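Local coordinates for protein glucosidase (Croceicoccus marinus, PDB 5Z3K) that probably hydrolyses O-glycosidic bonds as a beta-glucosidase of glycoside hydrolase family 39, built on a TIM barrel, at residues A[273-277]-A[278-282]; A[320-323]-A[324-328]. All coordinates share one frame; numbering follows the deposited sequence.

Contact 1. Residues A[273-277]-A[278-282]; sequences AKFED and FDNAA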
loop_
_atom_site.group_PDB
_atom_site.type_symbol
_atom_site.label_atom_id
_atom_site.label_comp_id
_atom_site.label_asym_id
_atom_site.label_seq_id
_atom_site.Cartn_x
_atom_site.Cartn_y
_atom_site.Cartn_z
ATOM N N ALA A 273 -1.184 18.958 2.972
ATOM C CA ALA A 273 -1.914 18.469 4.136
ATOM C C ALA A 273 -1.083 18.626 5.403
ATOM O O ALA A 273 0.144 18.476 5.395
ATOM C CB ALA A 273 -2.309 17.008 3.947
ATOM N N LYS A 274 -1.779 18.906 6.479
ATOM C CA LYS A 274 -1.219 19.099 7.799
ATOM C C LYS A 274 -1.820 18.081 8.792
ATOM O O LYS A 274 -2.966 17.823 8.722
ATOM C CB LYS A 274 -1.533 20.490 8.251
ATOM C CG LYS A 274 -0.602 21.038 9.277
ATOM C CD LYS A 274 -1.257 22.050 10.160
ATOM C CE LYS A 274 -0.660 21.987 11.528
ATOM N NZ LYS A 274 0.791 22.234 11.556
ATOM N N PHE A 275 -1.009 17.526 9.676
ATOM C CA PHE A 275 -1.478 16.503 10.596
ATOM C C PHE A 275 -0.426 16.341 11.670
ATOM O O PHE A 275 0.728 16.748 11.497
ATOM C CB PHE A 275 -1.717 15.173 9.874
ATOM C CG PHE A 275 -0.577 14.769 8.987
ATOM C CD1 PHE A 275 0.541 14.144 9.521
ATOM C CD2 PHE A 275 -0.614 15.034 7.626
ATOM C CE1 PHE A 275 1.617 13.789 8.712
ATOM C CE2 PHE A 275 0.451 14.684 6.807
ATOM C CZ PHE A 275 1.566 14.055 7.354
ATOM N N GLU A 276 -0.834 15.742 12.781
ATOM C CA GLU A 276 0.118 15.302 13.783
ATOM C C GLU A 276 0.669 13.935 13.399
ATOM O O GLU A 276 -0.059 13.077 12.888
ATOM C CB GLU A 276 -0.530 15.232 15.167
ATOM C CG GLU A 276 -1.107 16.557 15.667
ATOM C CD GLU A 276 -0.034 17.582 16.027
ATOM O OE1 GLU A 276 1.131 17.196 16.267
ATOM O OE2 GLU A 276 -0.367 18.785 16.077
ATOM N N ASP A 277 1.968 13.751 13.647
ATOM C CA ASP A 277 2.626 12.459 13.455
ATOM C C ASP A 277 1.837 11.325 14.114
ATOM O O ASP A 277 1.564 10.294 13.489
ATOM C CB ASP A 277 4.052 12.556 14.009
ATOM C CG ASP A 277 4.785 11.217 14.054
ATOM O OD1 ASP A 277 4.774 10.480 13.048
ATOM O OD2 ASP A 277 5.405 10.919 15.103
ATOM N N PHE A 278 1.443 11.508 15.374
ATOM C CA PHE A 278 0.862 10.395 16.120
ATOM C C PHE A 278 -0.584 10.127 15.716
ATOM O O PHE A 278 -1.020 8.972 15.767
ATOM C CB PHE A 278 0.966 10.654 17.630
ATOM C CG PHE A 278 0.749 12.094 18.022
ATOM C CD1 PHE A 278 -0.525 12.565 18.294
ATOM C CD2 PHE A 278 1.817 12.973 18.106
ATOM C CE1 PHE A 278 -0.732 13.886 18.642
ATOM C CE2 PHE A 278 1.619 14.297 18.453
ATOM C CZ PHE A 278 0.348 14.757 18.720
ATOM N N ASP A 279 -1.324 11.163 15.299
ATOM C CA ASP A 279 -2.661 10.961 14.735
ATOM C C ASP A 279 -2.590 10.095 13.484
ATOM O O ASP A 279 -3.374 9.152 13.308
ATOM C CB ASP A 279 -3.301 12.307 14.379
ATOM C CG ASP A 279 -3.672 13.133 15.591
ATOM O OD1 ASP A 279 -3.621 12.605 16.713
ATOM O OD2 ASP A 279 -4.022 14.315 15.407
ATOM N N ASN A 280 -1.656 10.428 12.596
ATOM C CA ASN A 280 -1.496 9.719 11.334
ATOM C C ASN A 280 -1.101 8.266 11.572
ATOM O O ASN A 280 -1.628 7.359 10.920
ATOM C CB ASN A 280 -0.440 10.445 10.486
ATOM C CG ASN A 280 -0.451 10.016 9.017
ATOM O OD1 ASN A 280 -0.400 8.827 8.704
ATOM N ND2 ASN A 280 -0.501 10.993 8.112
ATOM N N ALA A 281 -0.174 8.036 12.510
ATOM C CA ALA A 281 0.233 6.682 12.878
ATOM C C ALA A 281 -0.961 5.841 13.316
ATOM O O ALA A 281 -1.135 4.700 12.869
ATOM C CB ALA A 281 1.270 6.751 14.000
ATOM N N ALA A 282 -1.792 6.390 14.203
ATOM C CA ALA A 282 -2.956 5.638 14.656
ATOM C C ALA A 282 -3.927 5.407 13.506
ATOM O O ALA A 282 -4.539 4.335 13.406
ATOM C CB ALA A 282 -3.645 6.366 15.812
HETATM O O HOH W 1 -3.556 15.257 13.006
#
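Glu276 lays its aliphatic stem over one face of the Phe278 ring at the first turn of helix 277-291. CB of Glu276 stands 3.8 Å from the centroid of the Phe278 ring, displaced toward the rim, in a CH-pi contact. Beyond it the chain bends at chi2, which folds the carboxylate back alongside the ring, the two planes 22° apart. OE1 of Glu276 comes to 3.5 Å from CZ of Phe278. The ring turns back to meet it because its CG stands between the backbone N and carbonyl carbon (chi1 38°); Arg447 adds a cation-pi contact from outside. Glu276 is also the N-cap residue: its carbonyl O receives the amide N of Asn280 at 3.1 Å, a nearly straight bond. One residue on, Asp277 O takes the amide N of Ala281 at 3.0 Å, so the helical pattern is set from the first turn. The Asp277 carboxylate leaves this turn altogether, forming a salt bridge with Arg330 and accepting from the backbone N of Ala329. On the flank, a water accepts from Glu276 N and donates to Asp279 OD2, whose partner oxygen OD1 bonds to Ser473. Before the cap, Phe275 offers a face to Asn280 ND2, which sits 3.5 Å above the centre of the Phe275 ring with the amide plane steeply inclined. Three acidic residues thus lie at the helix N-terminus, their carboxylates turned to different partners; the helix dipole would probably ease their charge, and Arg330 probably offsets that of Asp277.

Contact 2. Residues A[320-323]-A[324-328]; sequences IFED and DGSQN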
loop_
_atom_site.group_PDB
_atom_site.type_symbol
_atom_site.label_atom_id
_atom_site.label_comp_id
_atom_site.label_asym_id
_atom_site.label_seq_id
_atom_site.Cartn_x
_atom_site.Cartn_y
_atom_site.Cartn_z
ATOM N N ILE A 320 6.416 9.156 5.180
ATOM C CA ILE A 320 6.249 9.054 6.628
ATOM C C ILE A 320 7.555 9.202 7.400
ATOM O O ILE A 320 7.516 9.469 8.605
ATOM C CB ILE A 320 5.558 7.741 7.049
ATOM C CG1 ILE A 320 6.344 6.510 6.568
ATOM C CG2 ILE A 320 4.118 7.732 6.544
ATOM C CD1 ILE A 320 5.799 5.187 7.124
ATOM N N PHE A 321 8.708 9.051 6.753
ATOM C CA PHE A 321 9.971 9.252 7.448
ATOM C C PHE A 321 10.310 10.737 7.531
ATOM O O PHE A 321 9.856 11.547 6.725
ATOM C CB PHE A 321 11.113 8.526 6.730
ATOM C CG PHE A 321 11.039 7.029 6.832
ATOM C CD1 PHE A 321 10.152 6.310 6.036
ATOM C CD2 PHE A 321 11.876 6.341 7.695
ATOM C CE1 PHE A 321 10.081 4.927 6.140
ATOM C CE2 PHE A 321 11.813 4.958 7.801
ATOM C CZ PHE A 321 10.917 4.251 7.025
ATOM N N GLU A 322 11.145 11.091 8.510
ATOM C CA GLU A 322 11.660 12.454 8.542
ATOM C C GLU A 322 12.554 12.702 7.331
ATOM O O GLU A 322 13.076 11.769 6.721
ATOM C CB GLU A 322 12.454 12.705 9.828
ATOM C CG GLU A 322 11.644 12.493 11.098
ATOM C CD GLU A 322 10.524 13.495 11.242
ATOM O OE1 GLU A 322 10.746 14.698 11.002
ATOM O OE2 GLU A 322 9.413 13.086 11.613
ATOM N N ASP A 323 12.757 13.990 7.017
ATOM C CA ASP A 323 13.594 14.372 5.876
ATOM C C ASP A 323 14.939 13.647 5.868
ATOM O O ASP A 323 15.467 13.311 4.798
ATOM C CB ASP A 323 13.807 15.890 5.871
ATOM C CG ASP A 323 12.537 16.665 5.546
ATOM O OD1 ASP A 323 11.479 16.042 5.302
ATOM O OD2 ASP A 323 12.592 17.915 5.533
ATOM N N ASP A 324 15.526 13.406 7.041
ATOM C CA ASP A 324 16.856 12.810 7.111
ATOM C C ASP A 324 16.821 11.292 7.243
ATOM O O ASP A 324 17.870 10.670 7.441
ATOM C CB ASP A 324 17.666 13.434 8.257
ATOM C CG ASP A 324 17.132 13.088 9.646
ATOM O OD1 ASP A 324 16.048 12.472 9.779
ATOM O OD2 ASP A 324 17.826 13.444 10.622
ATOM N N GLY A 325 15.646 10.683 7.114
ATOM C CA GLY A 325 15.521 9.251 7.223
ATOM C C GLY A 325 15.232 8.747 8.618
ATOM O O GLY A 325 15.084 7.529 8.796
ATOM N N SER A 326 15.145 9.635 9.610
ATOM C CA SER A 326 14.927 9.175 10.975
ATOM C C SER A 326 13.450 8.834 11.189
ATOM O O SER A 326 12.591 9.113 10.347
ATOM C CB SER A 326 15.413 10.214 11.982
ATOM O OG SER A 326 14.746 11.447 11.815
ATOM N N GLN A 327 13.162 8.234 12.346
ATOM C CA GLN A 327 11.904 7.543 12.583
ATOM C C GLN A 327 11.019 8.316 13.553
ATOM O O GLN A 327 11.445 9.266 14.223
ATOM C CB GLN A 327 12.167 6.125 13.102
ATOM C CG GLN A 327 12.668 5.219 12.000
ATOM C CD GLN A 327 13.133 3.889 12.503
ATOM O OE1 GLN A 327 12.499 3.274 13.366
ATOM N NE2 GLN A 327 14.257 3.428 11.975
ATOM N N ASN A 328 9.760 7.896 13.604
ATOM C CA ASN A 328 8.744 8.625 14.347
ATOM C C ASN A 328 7.594 7.664 14.627
ATOM O O ASN A 328 7.726 6.448 14.458
ATOM C CB ASN A 328 8.304 9.864 13.559
ATOM C CG ASN A 328 7.903 9.524 12.140
ATOM O OD1 ASN A 328 7.358 8.447 11.892
ATOM N ND2 ASN A 328 8.198 10.421 11.192
#
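Asn328 reaches back across the loop with one amide nitrogen and ties two groups of the preceding segment together. ND2 of Asn328 gives one bond to Ile320 O at 2.8 Å and another to Glu322 OE2 at 3.0 Å, both nearly straight and both in the amide plane. The carboxylate stands almost perpendicular to that amide, 88° between planes, and is met on its anti side. The Glu322 chain bends at chi2 (-66°), bringing OE2 round to the nitrogen. Asn328 is also the N-cap residue of helix 329-341, its side chain capping a backbone N there. This is the tight, inner part: Glu322 N also bonds to Ser326 O at 3.1 Å, and the edge of the buried Phe321 ring faces Gly325 O, with Ile42 and Val45 packed around that ring. The outer part is a type I turn from Glu322 to Gly325, closed by Gly325 N to Glu322 O at 2.8 Å; Asp323 and Asp324 at its corners lie toward solvent. Here Asp324 OD1 forms an Asx turn, accepting Ser326 N from above its carboxylate plane and Ser326 OG on its syn lone pair. With alanine at Asn328, Ile320 O and Glu322 OE2 would probably lose their shared donor and the helix its side-chain cap, leaving the carboxylate a weak, long pairing with Arg330. Polar bonds thus shape this loop: the amide fixes its inner end, while the aspartate-serine pair is likely to stiffen the exposed one.

Contact 1 starts helix 277-291, and contact 2 leads into helix 329-341; their centres lie about 13 Å apart, on the same side of the chain's centre. They meet where Asp277 OD1 packs 3.4 Å from Asn328 CG. Arg330, in the first turn of the second helix, is a partner common to both, serving an acidic side chain in each. Contact 1 follows barrel strand 259-266, contact 2 the short strand 314-315 beyond the last barrel strand, 298-301. Toward the nine-stranded mixed sheet, contact 1 is linked through Ala282 O to Ser375, whereas contact 2 is tied by backbone bonds from Ile320 to Arg303 and from Phe321 to Asp305.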